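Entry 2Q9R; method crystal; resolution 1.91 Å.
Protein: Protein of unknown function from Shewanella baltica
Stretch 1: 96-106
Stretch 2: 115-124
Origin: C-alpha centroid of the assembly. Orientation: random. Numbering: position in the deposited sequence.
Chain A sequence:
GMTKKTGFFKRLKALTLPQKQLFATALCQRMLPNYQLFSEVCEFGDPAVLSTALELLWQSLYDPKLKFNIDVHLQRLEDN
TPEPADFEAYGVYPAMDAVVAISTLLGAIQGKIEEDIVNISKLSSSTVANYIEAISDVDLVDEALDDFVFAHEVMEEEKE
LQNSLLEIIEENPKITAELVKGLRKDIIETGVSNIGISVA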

HETATM    1  N   MSE A  96      -6.674 -13.769  11.086  1.00 41.19           N
HETATM    2  CA  MSE A  96      -6.976 -13.909  12.493  1.00 40.97           C
HETATM    3  C   MSE A  96      -7.531 -12.628  13.114  1.00 41.60           C
HETATM    4  O   MSE A  96      -8.492 -12.673  13.891  1.00 43.02           O
HETATM    5  CB  MSE A  96      -5.720 -14.355  13.246  1.00 40.24           C
HETATM    6  CG  MSE A  96      -5.945 -14.633  14.692  1.00 46.58           C
HETATM    7 SE   MSE A  96      -4.316 -15.109  15.562  0.75 46.15          SE
HETATM    8  CE  MSE A  96      -3.028 -15.390  13.936  1.00 46.99           C
ATOM      9  N   ASP A  97      -6.901 -11.504  12.769  1.00 46.29           N
ATOM     10  CA  ASP A  97      -7.252 -10.197  13.307  1.00 44.98           C
ATOM     11  C   ASP A  97      -8.669  -9.812  12.869  1.00 41.62           C
ATOM     12  O   ASP A  97      -9.419  -9.273  13.648  1.00 41.65           O
ATOM     13  CB  ASP A  97      -6.280  -9.111  12.802  1.00 44.38           C
ATOM     14  CG  ASP A  97      -4.857  -9.195  13.383  1.00 42.81           C
ATOM     15  OD1 ASP A  97      -4.562  -9.985  14.306  1.00 44.29           O
ATOM     16  OD2 ASP A  97      -4.019  -8.377  12.928  1.00 48.77           O
ATOM     17  N   ALA A  98      -9.007 -10.133  11.622  1.00 41.35           N
ATOM     18  CA  ALA A  98     -10.331  -9.862  11.044  1.00 40.79           C
ATOM     19  C   ALA A  98     -11.428 -10.591  11.789  1.00 44.05           C
ATOM     20  O   ALA A  98     -12.420  -9.987  12.176  1.00 43.66           O
ATOM     21  CB  ALA A  98     -10.393 -10.253   9.585  1.00 40.25           C
ATOM     22  N   VAL A  99     -11.244 -11.891  11.986  1.00 43.19           N
ATOM     23  CA  VAL A  99     -12.285 -12.686  12.693  1.00 45.92           C
ATOM     24  C   VAL A  99     -12.287 -12.305  14.181  1.00 44.61           C
ATOM     25  O   VAL A  99     -13.376 -12.126  14.795  1.00 41.47           O
ATOM     26  CB  VAL A  99     -12.176 -14.245  12.362  1.00 47.22           C
ATOM     27  CG1 VAL A  99     -10.794 -14.788  12.643  1.00 42.80           C
ATOM     28  CG2 VAL A  99     -13.248 -15.063  13.097  1.00 43.34           C
ATOM     29  N   VAL A 100     -11.106 -12.056  14.754  1.00 43.48           N
ATOM     30  CA  VAL A 100     -11.041 -11.719  16.187  1.00 45.10           C
ATOM     31  C   VAL A 100     -11.692 -10.340  16.488  1.00 43.56           C
ATOM     32  O   VAL A 100     -12.357 -10.149  17.530  1.00 46.88           O
ATOM     33  CB  VAL A 100      -9.586 -11.804  16.745  1.00 47.83           C
ATOM     34  CG1 VAL A 100      -9.462 -11.090  18.075  1.00 42.23           C
ATOM     35  CG2 VAL A 100      -9.098 -13.286  16.846  1.00 45.23           C
ATOM     36  N   ALA A 101     -11.536  -9.398  15.579  1.00 43.22           N
ATOM     37  CA  ALA A 101     -12.266  -8.102  15.660  1.00 40.83           C
ATOM     38  C   ALA A 101     -13.786  -8.260  15.709  1.00 41.22           C
ATOM     39  O   ALA A 101     -14.465  -7.629  16.494  1.00 42.68           O
ATOM     40  CB  ALA A 101     -11.879  -7.210  14.473  1.00 36.85           C
ATOM     41  N   ILE A 102     -14.313  -9.086  14.816  1.00 43.38           N
ATOM     42  CA  ILE A 102     -15.738  -9.313  14.757  1.00 42.55           C
ATOM     43  C   ILE A 102     -16.175  -9.983  16.045  1.00 41.61           C
ATOM     44  O   ILE A 102     -17.184  -9.566  16.649  1.00 39.48           O
ATOM     45  CB  ILE A 102     -16.140 -10.143  13.507  1.00 45.67           C
ATOM     46  CG1 ILE A 102     -15.813  -9.331  12.244  1.00 45.04           C
ATOM     47  CG2 ILE A 102     -17.618 -10.477  13.573  1.00 45.42           C
ATOM     48  CD1 ILE A 102     -15.746 -10.146  10.931  1.00 37.43           C
ATOM     49  N   SER A 103     -15.410 -10.972  16.499  1.00 39.81           N
ATOM     50  CA  SER A 103     -15.739 -11.644  17.749  1.00 42.26           C
ATOM     51  C   SER A 103     -15.734 -10.673  18.928  1.00 42.19           C
ATOM     52  O   SER A 103     -16.629 -10.709  19.754  1.00 43.93           O
ATOM     53  CB  SER A 103     -14.770 -12.784  18.047  1.00 43.20           C
ATOM     54  OG  SER A 103     -14.754 -13.753  17.015  1.00 46.62           O
ATOM     55  N   THR A 104     -14.683  -9.854  19.025  1.00 44.00           N
ATOM     56  CA  THR A 104     -14.562  -8.828  20.069  1.00 41.94           C
ATOM     57  C   THR A 104     -15.751  -7.844  20.037  1.00 41.18           C
ATOM     58  O   THR A 104     -16.350  -7.552  21.050  1.00 41.89           O
ATOM     59  CB  THR A 104     -13.238  -8.058  19.901  1.00 45.94           C
ATOM     60  OG1 THR A 104     -12.154  -8.995  19.911  1.00 48.59           O
ATOM     61  CG2 THR A 104     -13.046  -6.999  20.994  1.00 48.87           C
ATOM     62  N   LEU A 105     -16.121  -7.374  18.856  1.00 43.70           N
ATOM     63  CA  LEU A 105     -17.270  -6.454  18.747  1.00 43.12           C
ATOM     64  C   LEU A 105     -18.605  -7.083  19.160  1.00 45.79           C
ATOM     65  O   LEU A 105     -19.409  -6.454  19.894  1.00 43.21           O
ATOM     66  CB  LEU A 105     -17.331  -5.883  17.320  1.00 41.39           C
ATOM     67  CG  LEU A 105     -18.543  -5.022  17.020  1.00 46.31           C
ATOM     68  CD1 LEU A 105     -18.713  -3.882  18.085  1.00 43.12           C
ATOM     69  CD2 LEU A 105     -18.410  -4.490  15.586  1.00 36.83           C
ATOM     70  N   LEU A 106     -18.888  -8.294  18.662  1.00 45.73           N
ATOM     71  CA  LEU A 106     -20.083  -9.004  19.083  1.00 44.89           C
ATOM     72  C   LEU A 106     -20.060  -9.235  20.587  1.00 45.24           C
ATOM     73  O   LEU A 106     -21.070  -9.062  21.258  1.00 43.24           O
ATOM     74  CB  LEU A 106     -20.203 -10.352  18.388  1.00 48.71           C
ATOM     75  CG  LEU A 106     -20.883 -10.449  17.032  1.00 51.16           C
ATOM     76  CD1 LEU A 106     -20.612 -11.821  16.420  1.00 52.87           C
ATOM     77  CD2 LEU A 106     -22.375 -10.194  17.173  1.00 47.93           C
ATOM     78  N   GLU A 115     -15.251  -0.049  26.154  1.00 53.62           N
ATOM     79  CA  GLU A 115     -13.788  -0.104  25.978  1.00 53.29           C
ATOM     80  C   GLU A 115     -13.411  -0.994  24.802  1.00 51.98           C
ATOM     81  O   GLU A 115     -12.613  -0.605  23.941  1.00 51.49           O
ATOM     82  CB  GLU A 115     -13.077  -0.624  27.247  1.00 56.03           C
ATOM     83  CG  GLU A 115     -12.562   0.455  28.219  1.00 61.89           C
ATOM     84  N   ASP A 116     -13.987  -2.195  24.770  1.00 49.15           N
ATOM     85  CA  ASP A 116     -13.637  -3.155  23.732  1.00 52.35           C
ATOM     86  C   ASP A 116     -14.019  -2.690  22.331  1.00 50.85           C
ATOM     87  O   ASP A 116     -13.380  -3.070  21.331  1.00 48.36           O
ATOM     88  CB  ASP A 116     -14.336  -4.475  23.979  1.00 51.96           C
ATOM     89  CG  ASP A 116     -13.789  -5.222  25.174  1.00 61.26           C
ATOM     90  OD1 ASP A 116     -12.926  -4.684  25.917  1.00 60.09           O
ATOM     91  OD2 ASP A 116     -14.251  -6.363  25.349  1.00 65.16           O
ATOM     92  N   ILE A 117     -15.113  -1.937  22.261  1.00 50.54           N
ATOM     93  CA  ILE A 117     -15.593  -1.403  21.001  1.00 48.65           C
ATOM     94  C   ILE A 117     -14.592  -0.369  20.524  1.00 46.03           C
ATOM     95  O   ILE A 117     -14.184  -0.417  19.396  1.00 50.44           O
ATOM     96  CB  ILE A 117     -17.013  -0.767  21.103  1.00 48.90           C
ATOM     97  CG1 ILE A 117     -18.037  -1.796  21.601  1.00 48.12           C
ATOM     98  CG2 ILE A 117     -17.419  -0.183  19.745  1.00 44.80           C
ATOM     99  CD1 ILE A 117     -19.421  -1.230  21.928  1.00 49.04           C
ATOM    100  N   VAL A 118     -14.214   0.551  21.401  1.00 48.59           N
ATOM    101  CA  VAL A 118     -13.232   1.580  21.124  1.00 49.23           C
ATOM    102  C   VAL A 118     -11.926   0.911  20.664  1.00 49.10           C
ATOM    103  O   VAL A 118     -11.368   1.329  19.697  1.00 48.10           O
ATOM    104  CB  VAL A 118     -12.963   2.517  22.382  1.00 51.35           C
ATOM    105  CG1 VAL A 118     -11.677   3.354  22.207  1.00 52.33           C
ATOM    106  CG2 VAL A 118     -14.202   3.425  22.729  1.00 42.57           C
ATOM    107  N   ASN A 119     -11.488  -0.146  21.344  1.00 50.11           N
ATOM    108  CA  ASN A 119     -10.224  -0.831  20.986  1.00 50.93           C
ATOM    109  C   ASN A 119     -10.176  -1.545  19.642  1.00 48.17           C
ATOM    110  O   ASN A 119      -9.102  -1.963  19.213  1.00 49.09           O
ATOM    111  CB  ASN A 119      -9.789  -1.799  22.094  1.00 52.28           C
ATOM    112  CG  ASN A 119      -9.117  -1.068  23.258  1.00 67.23           C
ATOM    113  OD1 ASN A 119      -8.724   0.107  23.124  1.00 75.05           O
ATOM    114  ND2 ASN A 119      -8.994  -1.747  24.407  1.00 73.40           N
ATOM    115  N   ILE A 120     -11.316  -1.658  18.958  1.00 47.42           N
ATOM    116  CA  ILE A 120     -11.315  -2.130  17.587  1.00 43.60           C
ATOM    117  C   ILE A 120     -10.503  -1.182  16.757  1.00 45.39           C
ATOM    118  O   ILE A 120      -9.921  -1.596  15.715  1.00 39.63           O
ATOM    119  CB  ILE A 120     -12.762  -2.274  16.981  1.00 43.31           C
ATOM    120  CG1 ILE A 120     -13.569  -3.390  17.694  1.00 50.65           C
ATOM    121  CG2 ILE A 120     -12.707  -2.503  15.496  1.00 46.56           C
ATOM    122  CD1 ILE A 120     -12.819  -4.669  18.003  1.00 47.83           C
ATOM    123  N   SER A 121     -10.411   0.099  17.188  1.00 46.57           N
ATOM    124  CA  SER A 121      -9.516   1.068  16.481  1.00 42.21           C
ATOM    125  C   SER A 121      -8.044   0.636  16.452  1.00 45.51           C
ATOM    126  O   SER A 121      -7.370   0.722  15.417  1.00 42.68           O
ATOM    127  CB  SER A 121      -9.580   2.482  17.086  1.00 44.36           C
ATOM    128  OG  SER A 121      -8.566   3.334  16.495  1.00 40.87           O
ATOM    129  N   LYS A 122      -7.541   0.246  17.612  1.00 44.79           N
ATOM    130  CA  LYS A 122      -6.180  -0.235  17.768  1.00 45.86           C
ATOM    131  C   LYS A 122      -5.931  -1.555  17.045  1.00 46.69           C
ATOM    132  O   LYS A 122      -4.855  -1.807  16.501  1.00 44.84           O
ATOM    133  CB  LYS A 122      -5.895  -0.420  19.249  1.00 45.17           C
ATOM    134  CG  LYS A 122      -5.820   0.917  20.023  1.00 53.62           C
ATOM    135  CD  LYS A 122      -5.558   0.689  21.524  1.00 56.34           C
ATOM    136  CE  LYS A 122      -5.331   2.014  22.303  1.00 68.59           C
ATOM    137  NZ  LYS A 122      -5.089   1.766  23.771  1.00 69.74           N
ATOM    138  N   LEU A 123      -6.927  -2.427  17.033  1.00 44.65           N
ATOM    139  CA  LEU A 123      -6.775  -3.684  16.348  1.00 45.47           C
ATOM    140  C   LEU A 123      -6.545  -3.404  14.872  1.00 47.04           C
ATOM    141  O   LEU A 123      -5.606  -3.923  14.254  1.00 47.20           O
ATOM    142  CB  LEU A 123      -7.998  -4.545  16.610  1.00 46.02           C
ATOM    143  CG  LEU A 123      -7.969  -5.951  16.035  1.00 59.12           C
ATOM    144  CD1 LEU A 123      -8.910  -6.879  16.822  1.00 62.12           C
ATOM    145  CD2 LEU A 123      -8.347  -5.882  14.559  1.00 53.57           C
ATOM    146  N   SER A 124      -7.347  -2.490  14.324  1.00 45.69           N
ATOM    147  CA  SER A 124      -7.252  -2.162  12.909  1.00 41.71           C
ATOM    148  C   SER A 124      -5.913  -1.563  12.590  1.00 42.55           C
ATOM    149  O   SER A 124      -5.300  -1.982  11.610  1.00 43.50           O
ATOM    150  CB  SER A 124      -8.362  -1.200  12.472  1.00 42.87           C
ATOM    151  OG  SER A 124      -8.317  -0.984  11.064  1.00 43.62           O
TER
HETATM  152  O   HOH W   1     -15.563  -8.365  23.756  1.00 52.51           O

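Helix 96-106 packs against stretch 2, running antiparallel to helix 120-124 at 178°. No direct hydrogen bond crosses between the stretches. Shape and apolar contact do most of the work, and 378 Å² is buried, both sides summed.

The backbones come close where Ala-101 faces Ile-120, with their CA atoms 6.3 Å apart. Ala-101 has only a methyl group, so a shallow hollow lies above it. Two larger side chains from stretch 2 fill that hollow. Leu-123, with chi1 and chi2 both t, sets CD1 3.8 Å from Ala-101 CA and CD2 3.8 Å from Ala-101 CB. Its CD2 also lies 3.7 Å from Asp-97 O, one turn back. Val-100 touches the same leucine more loosely, CG1 to CD1 of Leu-123 at 4.4 Å. Leu-123 has the largest area covered by the other stretch.

Ile-120, with chi1 and chi2 both m, is the second bump. Its CD1 reaches 3.7 Å from Ala-101 O and 3.8 Å from Thr-104 CG2. The tip thus rests between one turn of stretch 1 and the next.

Thr-104 suits a mixed setting. Its OG1 donates to Val-100 O at 2.7 Å, within its own helix. With chi1 m, the methyl is left for stretch 2: CG2 lies 4.1 Å from Asp-116 CB. The polar link here is indirect. Water 1 donates to Thr-104 O and to Asp-116 OD2, each at 2.9 Å, and so bridges the two stretches.

Leu-105 and Ile-117 extend the apolar seam, with CA atoms 5.8 Å apart. The CA-to-CB bond of Leu-105 points sideways, but the end of the side chain comes nearer. Its CD1 meets Ile-117 CG1 at 4.1 Å. Both residues are buried, as suits their branched hydrocarbon side chains.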